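Local coordinates for protein inositol-1,4,5-trisphosphate 5-phosphatase 1 (Schizosaccharomyces pombe, PDB 1I9Z) that removes the 5-phosphate from soluble and lipid inositol phosphates, controlling phosphatidylinositol 4,5-bisphosphate levels in membrane trafficking and signalling, at residues Thr41-Glu44 with Asn45-Phe48. Sequence-based numbering, arbitrary orientation.
Sequences TKLE and NWLF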
ATOM      1  N   THR A  41      -2.860 -11.854 -18.946  1.00 21.01           N
ATOM      2  CA  THR A  41      -3.115 -10.435 -19.118  1.00 21.57           C
ATOM      3  C   THR A  41      -4.610 -10.216 -18.959  1.00 20.50           C
ATOM      4  O   THR A  41      -5.075  -9.103 -19.075  1.00 23.67           O
ATOM      5  CB  THR A  41      -2.764  -9.960 -20.547  1.00 24.18           C
ATOM      6  OG1 THR A  41      -3.455 -10.813 -21.474  1.00 23.96           O
ATOM      7  CG2 THR A  41      -1.267 -10.116 -20.813  1.00 24.53           C
ATOM      8  N   LYS A  42      -5.365 -11.259 -18.691  1.00 21.06           N
ATOM      9  CA  LYS A  42      -6.818 -11.070 -18.580  1.00 23.17           C
ATOM     10  C   LYS A  42      -7.158 -10.591 -17.158  1.00 21.75           C
ATOM     11  O   LYS A  42      -7.813 -11.302 -16.403  1.00 21.99           O
ATOM     12  CB  LYS A  42      -7.573 -12.374 -18.869  1.00 25.83           C
ATOM     13  CG  LYS A  42      -7.302 -12.962 -20.261  1.00 31.37           C
ATOM     14  CD  LYS A  42      -8.081 -12.225 -21.293  1.00 37.96           C
ATOM     15  CE  LYS A  42      -7.386 -10.957 -21.735  1.00 41.80           C
ATOM     16  NZ  LYS A  42      -7.948 -10.474 -23.068  1.00 45.82           N
ATOM     17  N   LEU A  43      -6.781  -9.348 -16.887  1.00 21.23           N
ATOM     18  CA  LEU A  43      -6.996  -8.708 -15.571  1.00 19.93           C
ATOM     19  C   LEU A  43      -7.688  -7.379 -15.687  1.00 19.52           C
ATOM     20  O   LEU A  43      -7.648  -6.547 -14.767  1.00 20.31           O
ATOM     21  CB  LEU A  43      -5.615  -8.453 -14.954  1.00 17.96           C
ATOM     22  CG  LEU A  43      -4.602  -9.609 -14.950  1.00 19.81           C
ATOM     23  CD1 LEU A  43      -3.223  -9.105 -14.469  1.00 17.41           C
ATOM     24  CD2 LEU A  43      -5.100 -10.725 -13.992  1.00 18.83           C
ATOM     25  N   GLU A  44      -8.301  -7.095 -16.839  1.00 20.10           N
ATOM     26  CA  GLU A  44      -8.894  -5.760 -17.032  1.00 22.46           C
ATOM     27  C   GLU A  44      -9.833  -5.288 -15.906  1.00 21.52           C
ATOM     28  O   GLU A  44      -9.828  -4.110 -15.538  1.00 24.65           O
ATOM     29  CB  GLU A  44      -9.675  -5.738 -18.378  1.00 25.54           C
ATOM     30  CG  GLU A  44      -8.983  -6.523 -19.556  1.00 33.67           C
ATOM     31  CD  GLU A  44      -8.767  -8.085 -19.387  1.00 35.57           C
ATOM     32  OE1 GLU A  44      -9.660  -8.913 -18.974  1.00 35.64           O
ATOM     33  OE2 GLU A  44      -7.620  -8.485 -19.732  1.00 43.09           O
ATOM     34  N   ASN A  45     -10.670  -6.191 -15.442  1.00 22.63           N
ATOM     35  CA  ASN A  45     -11.672  -5.885 -14.394  1.00 24.39           C
ATOM     36  C   ASN A  45     -11.001  -5.500 -13.092  1.00 23.59           C
ATOM     37  O   ASN A  45     -11.574  -4.775 -12.253  1.00 23.37           O
ATOM     38  CB  ASN A  45     -12.591  -7.106 -14.182  1.00 26.87           C
ATOM     39  CG  ASN A  45     -13.544  -7.327 -15.385  1.00 32.04           C
ATOM     40  OD1 ASN A  45     -14.145  -8.424 -15.560  1.00 31.92           O
ATOM     41  ND2 ASN A  45     -13.685  -6.267 -16.233  1.00 32.27           N
ATOM     42  N   TRP A  46      -9.771  -5.963 -12.936  1.00 19.90           N
ATOM     43  CA  TRP A  46      -9.049  -5.659 -11.702  1.00 18.82           C
ATOM     44  C   TRP A  46      -8.242  -4.348 -11.730  1.00 18.12           C
ATOM     45  O   TRP A  46      -8.326  -3.494 -10.843  1.00 17.27           O
ATOM     46  CB  TRP A  46      -8.179  -6.888 -11.352  1.00 16.46           C
ATOM     47  CG  TRP A  46      -7.240  -6.692 -10.139  1.00 15.87           C
ATOM     48  CD1 TRP A  46      -7.530  -6.072  -8.951  1.00 17.13           C
ATOM     49  CD2 TRP A  46      -5.912  -7.198 -10.012  1.00 16.00           C
ATOM     50  NE1 TRP A  46      -6.454  -6.185  -8.065  1.00 15.52           N
ATOM     51  CE2 TRP A  46      -5.450  -6.878  -8.693  1.00 15.88           C
ATOM     52  CE3 TRP A  46      -5.062  -7.917 -10.884  1.00 15.54           C
ATOM     53  CZ2 TRP A  46      -4.189  -7.237  -8.246  1.00 14.88           C
ATOM     54  CZ3 TRP A  46      -3.823  -8.283 -10.470  1.00 15.73           C
ATOM     55  CH2 TRP A  46      -3.362  -7.959  -9.140  1.00 14.81           C
ATOM     56  N   LEU A  47      -7.445  -4.192 -12.783  1.00 19.23           N
ATOM     57  CA  LEU A  47      -6.606  -3.026 -12.913  1.00 19.74           C
ATOM     58  C   LEU A  47      -7.250  -1.794 -13.541  1.00 21.39           C
ATOM     59  O   LEU A  47      -6.753  -0.678 -13.327  1.00 20.14           O
ATOM     60  CB  LEU A  47      -5.319  -3.426 -13.678  1.00 20.83           C
ATOM     61  CG  LEU A  47      -4.046  -3.830 -12.870  1.00 25.27           C
ATOM     62  CD1 LEU A  47      -4.314  -4.237 -11.401  1.00 19.26           C
ATOM     63  CD2 LEU A  47      -3.234  -4.886 -13.603  1.00 23.09           C
ATOM     64  N   PHE A  48      -8.339  -1.966 -14.320  1.00 22.80           N
ATOM     65  CA  PHE A  48      -9.023  -0.775 -14.919  1.00 24.13           C
ATOM     66  C   PHE A  48     -10.510  -0.929 -14.549  1.00 26.67           C
ATOM     67  O   PHE A  48     -11.398  -0.975 -15.415  1.00 24.62           O
ATOM     68  CB  PHE A  48      -8.841  -0.830 -16.432  1.00 25.86           C
ATOM     69  CG  PHE A  48      -7.403  -0.986 -16.835  1.00 27.08           C
ATOM     70  CD1 PHE A  48      -7.024  -1.983 -17.717  1.00 30.13           C
ATOM     71  CD2 PHE A  48      -6.458  -0.069 -16.383  1.00 28.36           C
ATOM     72  CE1 PHE A  48      -5.668  -2.058 -18.167  1.00 30.84           C
ATOM     73  CE2 PHE A  48      -5.131  -0.121 -16.801  1.00 30.05           C
ATOM     74  CZ  PHE A  48      -4.740  -1.121 -17.696  1.00 33.03           C
TER
HETATM   75  O   HOH W   1     -11.041  -8.924 -16.351  1.00 39.43           O
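Leu43 O takes two backbone donors from the first turn of the short helix 44-47, Leu47 N at 3.1 Å and Trp46 N at 2.9 Å, and Phe48 N then bonds to Glu44 O as the chain leaves the helix. Leu43, at the N-cap position, runs alongside the indole of Trp46 in the same direction, and its methyl CD1 comes up against the rim of the six-membered ring, roughly level with it, 4.1 Å from Trp46 CZ3. Trp46 CG stands anti to its own backbone N (chi1 175°), which carries the indole to this leucine. Over the centre of one indole face sits CD1 of the next residue, Leu47, 3.6 Å above the plane, while its other methyl, CD2, comes within 4.3 Å of Leu43 CD1.

This single-turn helix follows strand 20-33 in the inositol polyphosphate 5-phosphatase domain, the catalytic part of this synaptojanin-like protein, which belongs to the DNase I-like clan; its apolar side packs against that strand, where Leu47 meets Phe28 and Ala30, and the indole NE1 is held by the carbonyl of Ile309. Leu43 and Phe48 both reach Leu91 of helix 78-94.

On the polar side the Glu44 chain bends at chi2 (62°), folding its carboxylate back beside the helix start. There a water donates to Glu44 OE1 at 3.0 Å and accepts from Asn45 N at 2.9 Å, bridging the carboxylate to a first-turn amide. The other oxygen, Glu44 OE2, forms a long salt bridge with Lys42 NZ (3.9 Å).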